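PDB 2ZBV: adenosyl-chloride synthase from Thermotoga maritima, which binds adenosine and probably acts on S-adenosyl-L-methionine as a hydrolase or SAM-dependent halogenase. Local coordinates for residues 166-178 and 251-263. Numbering follows the deposited sequence.
Sequences ENEKVIGEVAIVD and LSVKEGDEIEICR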
loop_
_atom_site.group_PDB
_atom_site.type_symbol
_atom_site.label_atom_id
_atom_site.label_comp_id
_atom_site.label_asym_id
_atom_site.label_seq_id
_atom_site.Cartn_x
_atom_site.Cartn_y
_atom_site.Cartn_z
ATOM N N GLU A 166 -2.027 -9.596 38.977
ATOM C CA GLU A 166 -1.525 -9.572 40.342
ATOM C C GLU A 166 -2.067 -8.429 41.187
ATOM O O GLU A 166 -1.903 -7.254 40.857
ATOM C CB GLU A 166 0.004 -9.518 40.351
ATOM C CG GLU A 166 0.591 -8.306 39.660
ATOM C CD GLU A 166 1.957 -7.942 40.203
ATOM O OE1 GLU A 166 2.032 -7.514 41.376
ATOM O OE2 GLU A 166 2.953 -8.090 39.465
ATOM N N ASN A 167 -2.719 -8.795 42.284
ATOM C CA ASN A 167 -3.274 -7.833 43.225
ATOM C C ASN A 167 -4.110 -6.707 42.614
ATOM O O ASN A 167 -3.676 -5.554 42.566
ATOM C CB ASN A 167 -2.143 -7.231 44.067
ATOM C CG ASN A 167 -1.337 -8.290 44.801
ATOM O OD1 ASN A 167 -1.882 -9.073 45.578
ATOM N ND2 ASN A 167 -0.031 -8.316 44.559
ATOM N N GLU A 168 -5.306 -7.053 42.146
ATOM C CA GLU A 168 -6.239 -6.078 41.583
ATOM C C GLU A 168 -5.831 -5.405 40.273
ATOM O O GLU A 168 -6.552 -4.538 39.775
ATOM C CB GLU A 168 -6.528 -4.989 42.623
ATOM C CG GLU A 168 -6.976 -5.521 43.981
ATOM C CD GLU A 168 -7.001 -4.441 45.053
ATOM O OE1 GLU A 168 -7.327 -4.763 46.216
ATOM O OE2 GLU A 168 -6.691 -3.272 44.732
ATOM N N LYS A 169 -4.691 -5.784 39.710
ATOM C CA LYS A 169 -4.265 -5.162 38.464
ATOM C C LYS A 169 -3.603 -6.125 37.492
ATOM O O LYS A 169 -3.212 -7.238 37.854
ATOM C CB LYS A 169 -3.304 -4.005 38.749
ATOM C CG LYS A 169 -1.956 -4.443 39.288
ATOM C CD LYS A 169 -1.034 -3.252 39.494
ATOM C CE LYS A 169 0.330 -3.698 39.997
ATOM N NZ LYS A 169 1.260 -2.555 40.212
ATOM N N VAL A 170 -3.488 -5.679 36.247
ATOM C CA VAL A 170 -2.855 -6.464 35.203
ATOM C C VAL A 170 -1.675 -5.666 34.662
ATOM O O VAL A 170 -1.795 -4.473 34.372
ATOM C CB VAL A 170 -3.835 -6.770 34.051
ATOM C CG1 VAL A 170 -4.910 -7.730 34.525
ATOM C CG2 VAL A 170 -4.468 -5.483 33.552
ATOM N N ILE A 171 -0.530 -6.327 34.549
ATOM C CA ILE A 171 0.678 -5.693 34.047
ATOM C C ILE A 171 0.995 -6.253 32.666
ATOM O O ILE A 171 0.872 -7.454 32.434
ATOM C CB ILE A 171 1.879 -5.960 34.984
ATOM C CG1 ILE A 171 3.169 -5.442 34.342
ATOM C CG2 ILE A 171 1.980 -7.451 35.281
ATOM C CD1 ILE A 171 4.428 -5.725 35.142
ATOM N N GLY A 172 1.395 -5.378 31.752
ATOM C CA GLY A 172 1.716 -5.818 30.408
ATOM C C GLY A 172 2.533 -4.786 29.662
ATOM O O GLY A 172 3.187 -3.936 30.274
ATOM N N GLU A 173 2.492 -4.853 28.335
ATOM C CA GLU A 173 3.240 -3.924 27.498
ATOM C C GLU A 173 2.426 -3.555 26.269
ATOM O O GLU A 173 1.519 -4.285 25.882
ATOM C CB GLU A 173 4.546 -4.573 27.035
ATOM C CG GLU A 173 5.383 -5.163 28.156
ATOM C CD GLU A 173 6.237 -6.325 27.686
ATOM O OE1 GLU A 173 7.114 -6.113 26.823
ATOM O OE2 GLU A 173 6.021 -7.452 28.180
ATOM N N VAL A 174 2.767 -2.422 25.664
ATOM C CA VAL A 174 2.111 -1.961 24.445
ATOM C C VAL A 174 2.682 -2.818 23.317
ATOM O O VAL A 174 3.896 -2.832 23.087
ATOM C CB VAL A 174 2.436 -0.477 24.155
ATOM C CG1 VAL A 174 1.883 -0.076 22.789
ATOM C CG2 VAL A 174 1.845 0.411 25.246
ATOM N N ALA A 175 1.810 -3.535 22.623
ATOM C CA ALA A 175 2.239 -4.403 21.534
ATOM C C ALA A 175 2.174 -3.724 20.167
ATOM O O ALA A 175 3.086 -3.869 19.341
ATOM C CB ALA A 175 1.385 -5.664 21.521
ATOM N N ILE A 176 1.097 -2.980 19.932
ATOM C CA ILE A 176 0.899 -2.320 18.649
ATOM C C ILE A 176 0.129 -1.012 18.755
ATOM O O ILE A 176 -0.862 -0.927 19.480
ATOM C CB ILE A 176 0.085 -3.216 17.689
ATOM C CG1 ILE A 176 0.792 -4.557 17.485
ATOM C CG2 ILE A 176 -0.136 -2.492 16.357
ATOM C CD1 ILE A 176 -0.049 -5.576 16.753
ATOM N N VAL A 177 0.601 0.000 18.036
ATOM C CA VAL A 177 -0.087 1.291 17.963
ATOM C C VAL A 177 -0.536 1.325 16.503
ATOM O O VAL A 177 0.312 1.302 15.602
ATOM C CB VAL A 177 0.866 2.486 18.225
ATOM C CG1 VAL A 177 0.154 3.807 17.908
ATOM C CG2 VAL A 177 1.327 2.487 19.686
ATOM N N ASP A 178 -1.845 1.352 16.252
ATOM C CA ASP A 178 -2.319 1.355 14.866
ATOM C C ASP A 178 -2.425 2.729 14.213
ATOM O O ASP A 178 -2.011 3.741 14.779
ATOM C CB ASP A 178 -3.660 0.609 14.735
ATOM C CG ASP A 178 -4.814 1.326 15.413
ATOM O OD1 ASP A 178 -4.737 2.554 15.622
ATOM O OD2 ASP A 178 -5.820 0.652 15.721
ATOM N N LEU A 251 -1.758 9.370 25.834
ATOM C CA LEU A 251 -1.011 8.635 26.846
ATOM C C LEU A 251 0.480 8.911 26.709
ATOM O O LEU A 251 1.245 8.727 27.657
ATOM C CB LEU A 251 -1.263 7.133 26.695
ATOM C CG LEU A 251 -2.720 6.665 26.791
ATOM C CD1 LEU A 251 -2.788 5.169 26.513
ATOM C CD2 LEU A 251 -3.279 6.978 28.175
ATOM N N SER A 252 0.877 9.358 25.520
ATOM C CA SER A 252 2.275 9.639 25.229
ATOM C C SER A 252 3.046 8.335 25.384
ATOM O O SER A 252 4.039 8.262 26.112
ATOM C CB SER A 252 2.819 10.698 26.192
ATOM O OG SER A 252 4.153 11.036 25.862
ATOM N N VAL A 253 2.575 7.302 24.692
ATOM C CA VAL A 253 3.195 5.991 24.760
ATOM C C VAL A 253 3.595 5.467 23.392
ATOM O O VAL A 253 3.082 5.912 22.366
ATOM C CB VAL A 253 2.239 4.966 25.419
ATOM C CG1 VAL A 253 1.014 4.747 24.539
ATOM C CG2 VAL A 253 2.957 3.661 25.648
ATOM N N LYS A 254 4.521 4.516 23.390
ATOM C CA LYS A 254 4.998 3.895 22.164
ATOM C C LYS A 254 5.080 2.396 22.402
ATOM O O LYS A 254 5.013 1.935 23.540
ATOM C CB LYS A 254 6.383 4.437 21.791
ATOM C CG LYS A 254 7.425 4.262 22.891
ATOM C CD LYS A 254 8.769 4.867 22.499
ATOM C CE LYS A 254 9.780 4.773 23.641
ATOM N NZ LYS A 254 9.357 5.555 24.842
ATOM N N GLU A 255 5.223 1.640 21.325
ATOM C CA GLU A 255 5.323 0.195 21.421
ATOM C C GLU A 255 6.489 -0.226 22.311
ATOM O O GLU A 255 7.578 0.337 22.233
ATOM C CB GLU A 255 5.472 -0.396 20.024
ATOM C CG GLU A 255 4.160 -0.419 19.261
ATOM C CD GLU A 255 4.346 -0.502 17.759
ATOM O OE1 GLU A 255 5.353 -1.094 17.317
ATOM O OE2 GLU A 255 3.474 0.011 17.021
ATOM N N GLY A 256 6.244 -1.211 23.166
ATOM C CA GLY A 256 7.278 -1.693 24.063
ATOM C C GLY A 256 7.139 -1.148 25.474
ATOM O O GLY A 256 7.588 -1.775 26.434
ATOM N N ASP A 257 6.513 0.017 25.602
ATOM C CA ASP A 257 6.329 0.648 26.903
ATOM C C ASP A 257 5.482 -0.187 27.856
ATOM O O ASP A 257 4.475 -0.778 27.460
ATOM C CB ASP A 257 5.688 2.027 26.732
ATOM C CG ASP A 257 6.628 3.035 26.106
ATOM O OD1 ASP A 257 7.705 2.624 25.625
ATOM O OD2 ASP A 257 6.286 4.238 26.086
ATOM N N GLU A 258 5.903 -0.233 29.116
ATOM C CA GLU A 258 5.185 -0.979 30.140
ATOM C C GLU A 258 3.864 -0.280 30.411
ATOM O O GLU A 258 3.795 0.943 30.425
ATOM C CB GLU A 258 5.986 -1.033 31.445
ATOM C CG GLU A 258 7.246 -1.879 31.393
ATOM C CD GLU A 258 7.920 -2.003 32.754
ATOM O OE1 GLU A 258 8.953 -2.701 32.850
ATOM O OE2 GLU A 258 7.416 -1.404 33.729
ATOM N N ILE A 259 2.813 -1.055 30.627
ATOM C CA ILE A 259 1.523 -0.457 30.906
ATOM C C ILE A 259 0.821 -1.243 32.007
ATOM O O ILE A 259 0.854 -2.473 32.033
ATOM C CB ILE A 259 0.647 -0.397 29.627
ATOM C CG1 ILE A 259 -0.539 0.539 29.856
ATOM C CG2 ILE A 259 0.161 -1.787 29.248
ATOM C CD1 ILE A 259 -1.312 0.854 28.584
ATOM N N GLU A 260 0.201 -0.515 32.923
ATOM C CA GLU A 260 -0.498 -1.125 34.037
ATOM C C GLU A 260 -1.947 -0.666 34.073
ATOM O O GLU A 260 -2.243 0.502 33.834
ATOM C CB GLU A 260 0.210 -0.749 35.339
ATOM C CG GLU A 260 -0.604 -0.977 36.597
ATOM C CD GLU A 260 0.112 -0.473 37.838
ATOM O OE1 GLU A 260 1.186 -1.023 38.162
ATOM O OE2 GLU A 260 -0.398 0.473 38.481
ATOM N N ILE A 261 -2.845 -1.595 34.374
ATOM C CA ILE A 261 -4.263 -1.291 34.448
ATOM C C ILE A 261 -4.827 -1.759 35.788
ATOM O O ILE A 261 -5.000 -2.959 36.017
ATOM C CB ILE A 261 -5.013 -1.974 33.291
ATOM C CG1 ILE A 261 -4.388 -1.546 31.962
ATOM C CG2 ILE A 261 -6.485 -1.585 33.319
ATOM C CD1 ILE A 261 -4.752 -2.427 30.806
ATOM N N CYS A 262 -5.102 -0.798 36.667
ATOM C CA CYS A 262 -5.633 -1.072 38.000
ATOM C C CYS A 262 -7.151 -1.082 38.048
ATOM O O CYS A 262 -7.815 -0.280 37.388
ATOM C CB CYS A 262 -5.130 -0.029 39.002
ATOM S SG CYS A 262 -3.378 -0.129 39.406
ATOM N N ARG A 263 -7.692 -1.987 38.857
ATOM C CA ARG A 263 -9.135 -2.107 39.028
ATOM C C ARG A 263 -9.603 -0.845 39.751
ATOM O O ARG A 263 -8.757 -0.216 40.424
ATOM C CB ARG A 263 -9.452 -3.344 39.877
ATOM C CG ARG A 263 -10.642 -4.182 39.416
ATOM C CD ARG A 263 -11.982 -3.507 39.672
ATOM N NE ARG A 263 -12.218 -2.376 38.779
ATOM C CZ ARG A 263 -13.349 -1.676 38.738
ATOM N NH1 ARG A 263 -14.359 -1.985 39.543
ATOM N NH2 ARG A 263 -13.468 -0.664 37.890
ATOM O OXT ARG A 263 -10.801 -0.504 39.651
#
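Val170 and Ile261 face each other as a hydrogen-bonded antiparallel pair, as do Gly172 and Ile259, a worked example of how one edge can change its means of pairing along its length. The Lys169 side chain runs across Cys262 to the Glu260 carboxylate. Lys169 CB rests 3.4 Å from Ile261 O and also meets Cys262 CA; CG lies between backbone N and carbonyl carbon (chi1 69°), and from there the chain runs straight, Lys169 CD passing 3.9 Å from Cys262 SG and beside the Glu260 carboxylate. CE continues along Glu260 OE1, and Lys169 NZ ends 2.6 Å from Glu260 OE1, a salt bridge made from above the carboxylate plane; Arg206 grips the same oxygen, so two cations share one acceptor.

Beyond Glu258 the pairing passes to the type II turn of residues 254-257. Val174 N bonds Asp257 O in the carbonyl plane, and Gly256 N returns a bond to Val174 O (2.9 Å). Val174 CG2 presses tightly on Val253 CG2 at 3.5 Å. Where Ala175 and Ile176 both face Ser184 of strand 183-185, a classic beta bulge, a side chain stands in for backbone: Glu255 lays CG against Ala175 O (3.6 Å) and extends OE2 to Val177 N at 3.0 Å, met on the anti side, somewhat out of the carboxylate plane. An alanine here would remove that acceptor and would probably leave Val177 N without its mate.

In the C-terminal domain's mixed sheet, strand 258-262 lies between 169-177 and 202-207. Ile259 and Ile261 pack on 202-207 and 237-242, while Ala175 and Ile176 turn to helix 43-54 of the N-terminal domain.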